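Local coordinates for protein 2-hydroxyisobutanoyl-CoA mutase large subunit (Aquincola tertiaricarbonis, PDB 4R3U) that forms, with a cobalamin-binding small subunit, a mutase that interconverts 2-hydroxyisobutyryl-CoA and (S)-3-hydroxybutyryl-CoA, itself providing the substrate-binding site, at residues Met189-Gly194 / Lys242-Tyr247. Numbering follows the deposited sequence.
With 3KK (S-{(3R,5R,9R)-1-[(2R,3S,4R,5R)-5-(6-amino-9H-purin-9-yl)-4-hydroxy-3-(phosphonooxy)tetrahydrofuran-2-yl]-3,5,9-trihydroxy-8,8-dimethyl-3,5-dioxido-10,14-dioxo-2,4,6-trioxa-11,15-diaza-3lambda~5~,5lambda~5~-diphosphaheptadecan-17-yl} 2-hydroxy-2-methylpropanethioate), chain F.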
loop_
_atom_site.group_PDB
_atom_site.type_symbol
_atom_site.label_atom_id
_atom_site.label_comp_id
_atom_site.label_asym_id
_atom_site.label_seq_id
_atom_site.Cartn_x
_atom_site.Cartn_y
_atom_site.Cartn_z
ATOM N N MET A 189 3.709 -33.899 -19.919
ATOM C CA MET A 189 4.176 -33.043 -21.015
ATOM C C MET A 189 5.410 -32.277 -20.623
ATOM O O MET A 189 6.326 -32.138 -21.452
ATOM C CB MET A 189 3.092 -32.064 -21.466
ATOM C CG MET A 189 2.037 -32.678 -22.340
ATOM S SD MET A 189 0.748 -31.486 -22.756
ATOM C CE MET A 189 -0.431 -32.563 -23.570
ATOM N N TYR A 190 5.444 -31.784 -19.359
ATOM C CA TYR A 190 6.579 -31.047 -18.834
ATOM C C TYR A 190 7.823 -31.934 -18.788
ATOM O O TYR A 190 8.900 -31.511 -19.241
ATOM C CB TYR A 190 6.255 -30.448 -17.455
ATOM C CG TYR A 190 7.199 -29.338 -17.035
ATOM C CD1 TYR A 190 7.107 -28.061 -17.597
ATOM C CD2 TYR A 190 8.154 -29.546 -16.046
ATOM C CE1 TYR A 190 7.953 -27.022 -17.185
ATOM C CE2 TYR A 190 9.012 -28.520 -15.634
ATOM C CZ TYR A 190 8.909 -27.259 -16.204
ATOM O OH TYR A 190 9.750 -26.250 -15.780
ATOM N N VAL A 191 7.652 -33.186 -18.276
ATOM C CA VAL A 191 8.708 -34.190 -18.166
ATOM C C VAL A 191 9.218 -34.557 -19.555
ATOM O O VAL A 191 10.429 -34.511 -19.783
ATOM C CB VAL A 191 8.281 -35.415 -17.301
ATOM C CG1 VAL A 191 9.294 -36.567 -17.394
ATOM C CG2 VAL A 191 8.080 -35.001 -15.851
ATOM N N ALA A 192 8.298 -34.861 -20.494
ATOM C CA ALA A 192 8.603 -35.167 -21.893
ATOM C C ALA A 192 9.390 -34.022 -22.544
ATOM O O ALA A 192 10.367 -34.297 -23.242
ATOM C CB ALA A 192 7.316 -35.422 -22.661
ATOM N N LEU A 193 9.009 -32.749 -22.274
ATOM C CA LEU A 193 9.695 -31.551 -22.789
ATOM C C LEU A 193 11.141 -31.437 -22.241
ATOM O O LEU A 193 12.065 -31.186 -23.010
ATOM C CB LEU A 193 8.878 -30.264 -22.495
ATOM C CG LEU A 193 9.486 -28.917 -22.950
ATOM C CD1 LEU A 193 9.614 -28.820 -24.461
ATOM C CD2 LEU A 193 8.666 -27.764 -22.470
ATOM N N GLY A 194 11.296 -31.640 -20.933
ATOM C CA GLY A 194 12.573 -31.608 -20.232
ATOM C C GLY A 194 13.536 -32.633 -20.768
ATOM O O GLY A 194 14.710 -32.320 -20.972
ATOM N N LYS A 242 9.930 -39.719 -6.351
ATOM C CA LYS A 242 10.928 -40.658 -6.848
ATOM C C LYS A 242 11.668 -40.198 -8.124
ATOM O O LYS A 242 12.756 -40.702 -8.385
ATOM C CB LYS A 242 10.286 -42.058 -7.052
ATOM C CG LYS A 242 9.831 -42.770 -5.767
ATOM C CD LYS A 242 10.890 -43.769 -5.277
ATOM C CE LYS A 242 10.326 -44.860 -4.395
ATOM N NZ LYS A 242 11.315 -45.949 -4.156
ATOM N N ASN A 243 11.103 -39.254 -8.913
ATOM C CA ASN A 243 11.699 -38.828 -10.191
ATOM C C ASN A 243 12.033 -37.348 -10.352
ATOM O O ASN A 243 12.840 -37.009 -11.224
ATOM C CB ASN A 243 10.829 -39.294 -11.363
ATOM C CG ASN A 243 10.735 -40.792 -11.486
ATOM O OD1 ASN A 243 11.584 -41.447 -12.126
ATOM N ND2 ASN A 243 9.705 -41.362 -10.867
ATOM N N LEU A 244 11.403 -36.464 -9.557
ATOM C CA LEU A 244 11.598 -35.014 -9.698
ATOM C C LEU A 244 11.935 -34.311 -8.362
ATOM O O LEU A 244 11.076 -33.657 -7.751
ATOM C CB LEU A 244 10.360 -34.364 -10.365
ATOM C CG LEU A 244 9.810 -34.961 -11.649
ATOM C CD1 LEU A 244 8.387 -34.530 -11.853
ATOM C CD2 LEU A 244 10.660 -34.581 -12.837
ATOM N N LYS A 245 13.205 -34.429 -7.953
ATOM C CA LYS A 245 13.764 -33.883 -6.717
ATOM C C LYS A 245 13.442 -32.417 -6.391
ATOM O O LYS A 245 13.191 -32.107 -5.221
ATOM C CB LYS A 245 15.282 -34.148 -6.626
ATOM C CG LYS A 245 15.623 -35.611 -6.320
ATOM C CD LYS A 245 17.066 -35.776 -5.799
ATOM C CE LYS A 245 18.085 -36.086 -6.885
ATOM N NZ LYS A 245 19.297 -36.760 -6.347
ATOM N N ARG A 246 13.475 -31.520 -7.399
ATOM C CA ARG A 246 13.231 -30.090 -7.185
ATOM C C ARG A 246 11.799 -29.623 -7.528
ATOM O O ARG A 246 11.485 -28.430 -7.412
ATOM C CB ARG A 246 14.286 -29.253 -7.915
ATOM C CG ARG A 246 15.587 -29.190 -7.175
ATOM C CD ARG A 246 16.548 -28.221 -7.808
ATOM N NE ARG A 246 16.239 -26.849 -7.435
ATOM C CZ ARG A 246 16.140 -25.847 -8.300
ATOM N NH1 ARG A 246 16.355 -26.058 -9.595
ATOM N NH2 ARG A 246 15.821 -24.627 -7.881
ATOM N N TYR A 247 10.927 -30.572 -7.926
ATOM C CA TYR A 247 9.536 -30.308 -8.307
ATOM C C TYR A 247 8.527 -30.386 -7.144
ATOM O O TYR A 247 8.634 -31.266 -6.282
ATOM C CB TYR A 247 9.101 -31.226 -9.463
ATOM C CG TYR A 247 8.006 -30.635 -10.313
ATOM C CD1 TYR A 247 8.304 -29.804 -11.386
ATOM C CD2 TYR A 247 6.665 -30.900 -10.044
ATOM C CE1 TYR A 247 7.297 -29.260 -12.181
ATOM C CE2 TYR A 247 5.647 -30.352 -10.826
ATOM C CZ TYR A 247 5.969 -29.530 -11.892
ATOM O OH TYR A 247 4.969 -28.992 -12.664
HETATM C C4 3KK F . -7.189 -19.794 -10.901
HETATM C C3 3KK F . -6.128 -18.887 -10.286
HETATM C C2 3KK F . -6.765 -17.936 -9.276
HETATM O O3 3KK F . -5.556 -18.130 -11.338
HETATM C C1 3KK F . -5.011 -19.680 -9.593
HETATM O O1 3KK F . -5.237 -20.676 -8.903
HETATM S S1P 3KK F . -3.405 -19.015 -9.887
HETATM C C2P 3KK F . -2.311 -20.161 -9.001
HETATM C C3P 3KK F . -0.875 -19.906 -9.382
HETATM N N4P 3KK F . -0.035 -20.782 -8.576
HETATM C C5P 3KK F . 1.248 -20.504 -8.322
HETATM O O5P 3KK F . 1.845 -19.510 -8.748
HETATM C C6P 3KK F . 1.923 -21.558 -7.439
HETATM C C7P 3KK F . 3.413 -21.301 -7.268
HETATM N N8P 3KK F . 3.992 -22.276 -6.336
HETATM C C9P 3KK F . 5.320 -22.377 -6.174
HETATM O O9P 3KK F . 6.120 -21.688 -6.810
HETATM C CAP 3KK F . 5.809 -23.503 -5.218
HETATM O OAP 3KK F . 4.992 -24.690 -5.315
HETATM C CBP 3KK F . 6.152 -23.073 -3.751
HETATM C CDP 3KK F . 6.835 -24.234 -3.013
HETATM C CEP 3KK F . 4.893 -22.694 -2.964
HETATM C CCP 3KK F . 7.147 -21.893 -3.731
HETATM O O6A 3KK F . 8.278 -22.232 -4.554
HETATM P P2A 3KK F . 9.322 -21.191 -5.129
HETATM O O4A 3KK F . 8.616 -20.008 -5.642
HETATM O O5A 3KK F . 10.224 -21.934 -6.042
HETATM O O3A 3KK F . 10.085 -20.755 -3.764
HETATM P P1A 3KK F . 11.055 -21.686 -2.819
HETATM O O1A 3KK F . 10.869 -23.141 -3.064
HETATM O O2A 3KK F . 10.919 -21.187 -1.440
HETATM O O5B 3KK F . 12.475 -21.153 -3.412
HETATM C C5B 3KK F . 13.169 -21.782 -4.513
HETATM C C4B 3KK F . 14.539 -22.305 -4.044
HETATM O O4B 3KK F . 15.264 -21.309 -3.260
HETATM C C3B 3KK F . 14.383 -23.533 -3.152
HETATM O O3B 3KK F . 15.471 -24.442 -3.447
HETATM P P3B 3KK F . 15.265 -25.865 -4.184
HETATM O O8A 3KK F . 14.355 -26.576 -3.257
HETATM O O7A 3KK F . 14.698 -25.483 -5.494
HETATM O O9A 3KK F . 16.654 -26.381 -4.238
HETATM C C2B 3KK F . 14.514 -22.969 -1.749
HETATM O O2B 3KK F . 14.982 -23.951 -0.817
HETATM C C1B 3KK F . 15.522 -21.855 -1.948
HETATM N N9A 3KK F . 15.375 -20.765 -0.938
HETATM C C8A 3KK F . 14.352 -19.935 -0.746
HETATM N N7A 3KK F . 14.654 -19.130 0.270
HETATM C C5A 3KK F . 15.882 -19.440 0.701
HETATM C C4A 3KK F . 16.331 -20.458 -0.062
HETATM N N3A 3KK F . 17.562 -20.999 0.135
HETATM C C2A 3KK F . 18.413 -20.490 1.142
HETATM N N1A 3KK F . 17.898 -19.414 1.917
HETATM C C6A 3KK F . 16.656 -18.937 1.686
HETATM N N6A 3KK F . 16.160 -17.933 2.410
#
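Y190 and Y247 meet ring against ring, and V191 and L244 methyl against methyl, where helix 183-196 of the TIM barrel packs against the turn that follows helix 226-243. CE2 of Y190 lies 3.9 Å from CE1 of Y247, and the two rings are inclined at 49°, an oblique pairing. With CG anti to the backbone N (chi1 -162°), the Y190 ring is carried out toward Y247, whose CG is likewise anti. Tyrosine suits both places: a long flat side chain spans the distance between a barrel helix and the end of the turn. Beside them, CG2 of V191 sits 4.0 Å from both CD1 and CD2 of L244, one methyl of the beta-branched valine meeting the forked end of a leucine. No hydrogen bond crosses between the segments, and all four touching residues are buried, as befits apolar packing between helix and turn.

Around this layer, F177 of strand 175-178 meets the Y190 ring roughly at right angles, and I544 of helix 540-549 and Y239 pack on V191. L244 is the first residue to leave helical geometry; a type I turn follows, closed by Y247 N to L244 O at 3.1 Å. This turn carries R246 to the 3'-phosphate of the CoA ribose. The arginine chain bends at chi3 (80°) and presents its guanidinium edge-on, with P3B in its plane. Replacing R246 with a methionine would probably leave the phosphate without this positive partner and weaken the hold on the CoA end of the substrate. In the bound 3KK, O7A is gripped twice, at 2.8 Å from NE and 2.8 Å from NH2 of R246.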